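Local coordinates for prophenoloxidase b (Marsupenaeus japonicus, PDB 3WKY), which is the zymogen of a phenoloxidase that probably oxidises monophenols and o-diphenols at a type 3 dicopper centre once activated, at residues Pro68-Ala71 and Gln75-Gln78; Gly379-Gly382 and Thr386-Arg389. All blocks are in the same frame, centred on the assembly; numbering follows the deposited sequence. Where two conformers were deposited one is given.

Interaction 1 of 2, residues Pro68-Ala71 and Gln75-Gln78; sequences PFFA and QHSQ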
loop_
_atom_site.group_PDB
_atom_site.type_symbol
_atom_site.label_atom_id
_atom_site.label_comp_id
_atom_site.label_asym_id
_atom_site.label_seq_id
_atom_site.Cartn_x
_atom_site.Cartn_y
_atom_site.Cartn_z
ATOM N N PRO A 68 10.359 37.129 -1.134
ATOM C CA PRO A 68 9.562 37.579 -2.284
ATOM C C PRO A 68 8.187 38.109 -1.879
ATOM O O PRO A 68 7.760 37.927 -0.735
ATOM C CB PRO A 68 9.388 36.293 -3.113
ATOM C CG PRO A 68 10.494 35.384 -2.671
ATOM C CD PRO A 68 10.680 35.691 -1.210
ATOM N N PHE A 69 7.504 38.765 -2.821
ATOM C CA PHE A 69 6.076 39.038 -2.688
ATOM C C PHE A 69 5.323 37.757 -3.038
ATOM O O PHE A 69 5.364 37.286 -4.188
ATOM C CB PHE A 69 5.661 40.166 -3.653
ATOM C CG PHE A 69 4.173 40.276 -3.887
ATOM C CD1 PHE A 69 3.284 40.337 -2.826
ATOM C CD2 PHE A 69 3.668 40.368 -5.188
ATOM C CE1 PHE A 69 1.917 40.442 -3.046
ATOM C CE2 PHE A 69 2.303 40.487 -5.415
ATOM C CZ PHE A 69 1.423 40.521 -4.349
ATOM N N PHE A 70 4.639 37.193 -2.049
ATOM C CA PHE A 70 3.884 35.964 -2.248
ATOM C C PHE A 70 2.439 36.304 -2.579
ATOM O O PHE A 70 1.586 36.443 -1.693
ATOM C CB PHE A 70 4.002 35.087 -1.006
ATOM C CG PHE A 70 5.384 34.548 -0.797
ATOM C CD1 PHE A 70 6.062 33.937 -1.842
ATOM C CD2 PHE A 70 6.028 34.700 0.418
ATOM C CE1 PHE A 70 7.349 33.452 -1.666
ATOM C CE2 PHE A 70 7.308 34.214 0.603
ATOM C CZ PHE A 70 7.970 33.596 -0.439
ATOM N N ALA A 71 2.180 36.448 -3.878
ATOM C CA ALA A 71 0.953 37.047 -4.364
ATOM C C ALA A 71 -0.324 36.317 -3.956
ATOM O O ALA A 71 -1.386 36.933 -3.865
ATOM C CB ALA A 71 1.025 37.212 -5.880
ATOM N N GLN A 75 -1.930 37.803 3.540
ATOM C CA GLN A 75 -1.210 38.868 4.217
ATOM C C GLN A 75 -0.346 39.678 3.243
ATOM O O GLN A 75 -0.319 40.914 3.311
ATOM C CB GLN A 75 -0.374 38.304 5.376
ATOM C CG GLN A 75 -1.211 37.822 6.562
ATOM C CD GLN A 75 -1.645 36.356 6.465
ATOM O OE1 GLN A 75 -1.344 35.655 5.495
ATOM N NE2 GLN A 75 -2.356 35.890 7.488
ATOM N N HIS A 76 0.335 38.995 2.328
ATOM C CA HIS A 76 1.154 39.686 1.337
ATOM C C HIS A 76 0.287 40.529 0.398
ATOM O O HIS A 76 0.646 41.664 0.078
ATOM C CB HIS A 76 2.011 38.708 0.528
ATOM C CG HIS A 76 3.266 38.276 1.223
ATOM N ND1 HIS A 76 4.504 38.325 0.617
ATOM C CD2 HIS A 76 3.480 37.788 2.470
ATOM C CE1 HIS A 76 5.423 37.887 1.458
ATOM N NE2 HIS A 76 4.829 37.548 2.588
ATOM N N SER A 77 -0.839 39.978 -0.048
ATOM C CA SER A 77 -1.701 40.739 -0.944
ATOM C C SER A 77 -2.299 41.967 -0.245
ATOM O O SER A 77 -2.424 43.020 -0.872
ATOM C CB SER A 77 -2.786 39.862 -1.586
ATOM O OG SER A 77 -3.600 39.253 -0.609
ATOM N N GLN A 78 -2.633 41.845 1.038
ATOM C CA GLN A 78 -3.174 42.982 1.777
ATOM C C GLN A 78 -2.133 44.099 1.890
ATOM O O GLN A 78 -2.476 45.282 1.880
ATOM C CB GLN A 78 -3.664 42.562 3.169
ATOM C CG GLN A 78 -4.439 43.659 3.918
ATOM C CD GLN A 78 -5.736 44.040 3.219
ATOM O OE1 GLN A 78 -6.553 43.181 2.896
ATOM N NE2 GLN A 78 -5.925 45.333 2.983
#
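His-76 reaches from the first turn of helix 74-89 into the loop that leads up to it, and its imidazole fills the angle between Pro-68 and Phe-70. One face of the imidazole lies under CB of Phe-70, which stands 3.9 Å from the ring centroid in a CH-pi contact, 23° off the normal. At the imidazole edge, in its plane, CE1 meets O of Pro-68 at 3.2 Å. The backbone N of Phe-70 lies 2.9 Å from ND1 of His-76, well off the plane of the ring. The phenyl ring of Phe-70 runs alongside, its plane turned 40° from the imidazole, with CD2 3.4 Å from CE1 of His-76. Both segments belong to the all-alpha domain of the hemocyanin family, where this loop brings Phe-72 to the dicopper-oxygen cluster. Phe-69 comes in from another direction: with CG anti to the backbone N (chi1 164°), its ring slides past CB of His-76 and sets the edge atom CE1 3.6 Å from O of His-76. Ala-110 and Ala-114 of helix 109-122 also touch this ring. Packing thins toward Ser-77, whose CB stays 4.0 Å from O of Ala-71; in the conformer given its hydroxyl bonds to O of Lys-74 and to Tyr-208 OH, which also bonds to O of Ala-71. Gln-75 lies on the solvent side, and Gln-78, whose side chain starts away from the loop, bonds through NE2 to Asp-82.

Interaction 2 of 2, residues Gly379-Gly382 and Thr386-Arg389; sequences GVMG and TAVR
The carbonyl oxygen of Val-380 takes a hydrogen bond from OG1 of Thr-386 at 2.9 Å. The hydroxyl arrives in the carbonyl plane on a lone pair, at a C=O...O angle of 117°. CA of Ala-387 adds a CA-H...O contact to the same oxygen at 3.2 Å. Thr-386 holds its hydroxyl between its own backbone N and carbonyl carbon (chi1 56°), which turns OG1 to the 380-382 turn; O of Ala-383 is a second, weaker partner. The Val-380 side chain crosses that of Thr-386 at a slant: CB packs 3.7 Å from CB of Thr-386, CG1 lies beside the same carbon, and CG2 reaches O of Thr-386 at 3.8 Å. Tyr-259, Pro-261 and Trp-271 also touch this valine. CB of Ala-387 fits against the backbone of the turn, 3.8 Å from CA of Met-381. Although the Met-381 side chain starts away from the other segment, a bend at chi2 (-69°) brings SD to 3.8 Å from O of Ala-387 and slightly farther from its CB. Met-381 O accepts a hydrogen bond from ND1 of His-361, so this short 3-10 turn probably helps to orient a histidine of the cluster pocket. With Ala-387 CB about 5 Å from the cluster, the two segments form part of the second shell of the type 3 copper site in the hemocyanin-type copper domain.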
loop_
_atom_site.group_PDB
_atom_site.type_symbol
_atom_site.label_atom_id
_atom_site.label_comp_id
_atom_site.label_asym_id
_atom_site.label_seq_id
_atom_site.Cartn_x
_atom_site.Cartn_y
_atom_site.Cartn_z
ATOM N N GLY A 379 8.582 27.755 -2.946
ATOM C CA GLY A 379 8.896 27.420 -4.327
ATOM C C GLY A 379 8.245 28.442 -5.252
ATOM O O GLY A 379 7.497 29.305 -4.782
ATOM N N VAL A 380 8.525 28.352 -6.552
ATOM C CA VAL A 380 8.051 29.358 -7.514
ATOM C C VAL A 380 6.532 29.448 -7.684
ATOM O O VAL A 380 6.020 30.469 -8.163
ATOM C CB VAL A 380 8.722 29.211 -8.900
ATOM C CG1 VAL A 380 10.228 29.436 -8.785
ATOM C CG2 VAL A 380 8.414 27.836 -9.540
ATOM N N MET A 381 5.797 28.410 -7.290
ATOM C CA MET A 381 4.328 28.470 -7.368
ATOM C C MET A 381 3.748 29.540 -6.446
ATOM O O MET A 381 2.595 29.935 -6.605
ATOM C CB MET A 381 3.692 27.112 -7.039
ATOM C CG MET A 381 3.691 26.158 -8.220
ATOM S SD MET A 381 2.561 26.694 -9.541
ATOM C CE MET A 381 0.974 26.243 -8.849
ATOM N N GLY A 382 4.554 30.007 -5.493
ATOM C CA GLY A 382 4.115 31.030 -4.555
ATOM C C GLY A 382 4.129 32.473 -5.082
ATOM O O GLY A 382 3.698 33.382 -4.374
ATOM N N THR A 386 6.772 34.044 -11.256
ATOM C CA THR A 386 7.558 32.817 -11.444
ATOM C C THR A 386 6.751 31.509 -11.583
ATOM O O THR A 386 7.299 30.497 -12.015
ATOM C CB THR A 386 8.558 32.596 -10.275
ATOM O OG1 THR A 386 7.843 32.577 -9.032
ATOM C CG2 THR A 386 9.641 33.693 -10.244
ATOM N N ALA A 387 5.476 31.519 -11.199
ATOM C CA ALA A 387 4.710 30.267 -11.076
ATOM C C ALA A 387 4.553 29.500 -12.386
ATOM O O ALA A 387 4.592 28.267 -12.397
ATOM C CB ALA A 387 3.343 30.518 -10.438
ATOM N N VAL A 388 4.400 30.223 -13.497
ATOM C CA VAL A 388 4.213 29.585 -14.809
ATOM C C VAL A 388 5.398 28.683 -15.218
ATOM O O VAL A 388 5.222 27.721 -15.969
ATOM C CB VAL A 388 3.894 30.655 -15.884
ATOM C CG1 VAL A 388 3.858 30.060 -17.303
ATOM C CG2 VAL A 388 2.554 31.312 -15.560
ATOM N N ARG A 389 6.589 28.966 -14.698
ATOM C CA ARG A 389 7.770 28.132 -14.949
ATOM C C ARG A 389 7.565 26.658 -14.580
ATOM O O ARG A 389 8.117 25.769 -15.228
ATOM C CB ARG A 389 8.980 28.646 -14.147
ATOM C CG ARG A 389 9.472 30.058 -14.535
ATOM C CD ARG A 389 10.607 30.509 -13.600
ATOM N NE ARG A 389 11.781 29.632 -13.654
ATOM C CZ ARG A 389 12.860 29.857 -14.405
ATOM N NH1 ARG A 389 12.921 30.921 -15.204
ATOM N NH2 ARG A 389 13.880 29.011 -14.366
#

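How the interactions relate
Interaction 1 comes first along the chain, in the all-alpha domain of the hemocyanin family; interaction 2 follows some 300 residues later in the copper-containing domain, on the loop between helices 356-365 and 391-409. Their centres are nevertheless only 14 Å apart, and they touch where CD1 of Phe-70 packs 3.5 Å from O of Gly-382. Trp-271 further bridges them, reached by Pro-68 from one and Val-380 from the other. Both approach the same dicopper-oxygen cluster, the side chain of Ala-387 at about 5 Å and that of Ala-71 at about 8 Å. The copper site is thus bordered by two parts of the sequence, the loop before helix 74-89 lying against the turn hydrogen-bonded to His-361.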